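Local coordinates for protein pentafunctional AROM polypeptide (Schizosaccharomyces pombe, PDB 5SWV) that carries dehydroquinate dehydratase and shikimate dehydrogenase domains, which probably catalyse the third and fourth steps of the shikimate pathway, at residues I447-E452 / D476-P481. Sequence-based numbering, arbitrary orientation.
Sequences IPADIE and DMAYKP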
loop_
_atom_site.group_PDB
_atom_site.type_symbol
_atom_site.label_atom_id
_atom_site.label_comp_id
_atom_site.label_asym_id
_atom_site.label_seq_id
_atom_site.Cartn_x
_atom_site.Cartn_y
_atom_site.Cartn_z
ATOM N N ILE A 447 -15.903 -1.905 22.925
ATOM C CA ILE A 447 -16.306 -1.485 24.263
ATOM C C ILE A 447 -15.078 -1.484 25.186
ATOM O O ILE A 447 -14.026 -2.016 24.792
ATOM C CB ILE A 447 -17.486 -2.343 24.791
ATOM C CG1 ILE A 447 -17.046 -3.772 25.143
ATOM C CG2 ILE A 447 -18.614 -2.344 23.768
ATOM C CD1 ILE A 447 -18.195 -4.681 25.525
ATOM N N PRO A 448 -15.199 -0.875 26.399
ATOM C CA PRO A 448 -14.087 -0.872 27.360
ATOM C C PRO A 448 -13.757 -2.280 27.871
ATOM O O PRO A 448 -14.661 -3.109 28.000
ATOM C CB PRO A 448 -14.614 -0.003 28.520
ATOM C CG PRO A 448 -15.801 0.717 27.993
ATOM C CD PRO A 448 -16.387 -0.209 26.972
ATOM N N ALA A 449 -12.477 -2.529 28.157
ATOM C CA ALA A 449 -11.991 -3.857 28.579
ATOM C C ALA A 449 -11.771 -4.001 30.084
ATOM O O ALA A 449 -11.714 -5.119 30.589
ATOM C CB ALA A 449 -10.701 -4.193 27.847
ATOM N N ASP A 450 -11.638 -2.878 30.786
ATOM C CA ASP A 450 -11.445 -2.880 32.240
ATOM C C ASP A 450 -12.756 -3.025 33.057
ATOM O O ASP A 450 -12.733 -2.863 34.275
ATOM C CB ASP A 450 -10.645 -1.630 32.675
ATOM C CG ASP A 450 -11.284 -0.291 32.219
ATOM O OD1 ASP A 450 -12.441 -0.247 31.725
ATOM O OD2 ASP A 450 -10.597 0.739 32.350
ATOM N N ILE A 451 -13.878 -3.315 32.391
ATOM C CA ILE A 451 -15.179 -3.500 33.040
ATOM C C ILE A 451 -15.757 -4.824 32.575
ATOM O O ILE A 451 -15.898 -5.036 31.378
ATOM C CB ILE A 451 -16.184 -2.389 32.630
ATOM C CG1 ILE A 451 -15.651 -0.979 32.973
ATOM C CG2 ILE A 451 -17.563 -2.641 33.241
ATOM C CD1 ILE A 451 -15.263 -0.750 34.427
ATOM N N GLU A 452 -16.110 -5.709 33.504
ATOM C CA GLU A 452 -16.723 -6.969 33.111
ATOM C C GLU A 452 -18.174 -6.696 32.748
ATOM O O GLU A 452 -18.810 -5.843 33.352
ATOM C CB GLU A 452 -16.605 -8.038 34.201
ATOM C CG GLU A 452 -16.397 -9.440 33.610
ATOM C CD GLU A 452 -16.715 -10.587 34.565
ATOM O OE1 GLU A 452 -16.258 -11.726 34.301
ATOM O OE2 GLU A 452 -17.426 -10.362 35.572
ATOM N N ASP A 476 -10.010 -6.761 19.170
ATOM C CA ASP A 476 -10.446 -5.916 20.272
ATOM C C ASP A 476 -9.735 -4.594 20.122
ATOM O O ASP A 476 -8.522 -4.581 20.013
ATOM C CB ASP A 476 -10.084 -6.557 21.611
ATOM C CG ASP A 476 -10.812 -5.927 22.785
ATOM O OD1 ASP A 476 -11.005 -4.694 22.789
ATOM O OD2 ASP A 476 -11.172 -6.671 23.722
ATOM N N MET A 477 -10.481 -3.494 20.135
ATOM C CA MET A 477 -9.903 -2.158 19.993
ATOM C C MET A 477 -9.294 -1.571 21.252
ATOM O O MET A 477 -8.633 -0.541 21.169
ATOM C CB MET A 477 -10.941 -1.186 19.458
ATOM C CG MET A 477 -11.379 -1.520 18.053
ATOM S SD MET A 477 -9.987 -1.481 16.925
ATOM C CE MET A 477 -9.657 0.284 16.841
ATOM N N ALA A 478 -9.494 -2.203 22.403
ATOM C CA ALA A 478 -8.831 -1.756 23.629
ATOM C C ALA A 478 -7.438 -2.393 23.814
ATOM O O ALA A 478 -7.189 -3.558 23.436
ATOM C CB ALA A 478 -9.716 -2.027 24.836
ATOM N N TYR A 479 -6.542 -1.612 24.413
ATOM C CA TYR A 479 -5.158 -2.031 24.698
ATOM C C TYR A 479 -4.838 -1.816 26.186
ATOM O O TYR A 479 -3.703 -1.539 26.557
ATOM C CB TYR A 479 -4.171 -1.268 23.799
ATOM C CG TYR A 479 -4.363 0.241 23.800
ATOM C CD1 TYR A 479 -3.702 1.057 24.725
ATOM C CD2 TYR A 479 -5.217 0.854 22.876
ATOM C CE1 TYR A 479 -3.881 2.433 24.727
ATOM C CE2 TYR A 479 -5.405 2.228 22.871
ATOM C CZ TYR A 479 -4.735 3.014 23.797
ATOM O OH TYR A 479 -4.917 4.378 23.784
ATOM N N LYS A 480 -5.846 -1.995 27.036
ATOM C CA LYS A 480 -5.744 -1.659 28.451
ATOM C C LYS A 480 -6.757 -2.489 29.258
ATOM O O LYS A 480 -7.890 -2.035 29.467
ATOM C CB LYS A 480 -5.990 -0.148 28.621
ATOM C CG LYS A 480 -5.958 0.394 30.054
ATOM C CD LYS A 480 -4.576 0.298 30.687
ATOM C CE LYS A 480 -4.581 0.860 32.098
ATOM N NZ LYS A 480 -3.192 1.060 32.579
ATOM N N PRO A 481 -6.364 -3.708 29.703
ATOM C CA PRO A 481 -5.079 -4.406 29.492
ATOM C C PRO A 481 -4.747 -4.767 28.037
ATOM O O PRO A 481 -5.594 -4.636 27.158
ATOM C CB PRO A 481 -5.221 -5.686 30.341
ATOM C CG PRO A 481 -6.676 -5.811 30.672
ATOM C CD PRO A 481 -7.213 -4.417 30.684
HETATM O O HOH W 1 -13.523 -4.864 24.402
#
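Two loops at the C-terminal ends of adjacent strands of the parallel six-stranded sheet meet here: loop 447-452 follows strand 440-445, and loop 476-481 continues from the neighbouring strand 472-476. Ala449 and Ala478 turn their methyls toward each other, with Ala449 CB 3.8 Å from Ala478 CB. The same Ala449 CB also lies 3.9 Å from the backbone carbonyl O of Lys480. No direct hydrogen bond joins the two segments; the polar link runs through a water 2.9 Å from Ile447 O and, in a weak bond, 3.0 Å from Asp476 OD1. That water has more acceptors in reach than protons, so the two donations may not both be made at once.

Asp476, buried at the end of its strand, holds the start of its loop through the carboxylate. OD1 of Asp476 accepts from the backbone N of Ala478 at 2.9 Å in a nearly straight bond (167°), closing an Asx turn. The N-H reaches OD1 on its anti side, 31° out of the carboxylate plane. The other oxygen, OD2, is hydrogen-bonded to Thr484 OG1, so both branches of the carboxylate are engaged. The peptide bond between Lys480 and Pro481 is cis. Light apolar contact with a water bridge joins loops after adjacent parallel strands, in what is probably the Rossmann-like nucleotide-binding domain of the shikimate dehydrogenase.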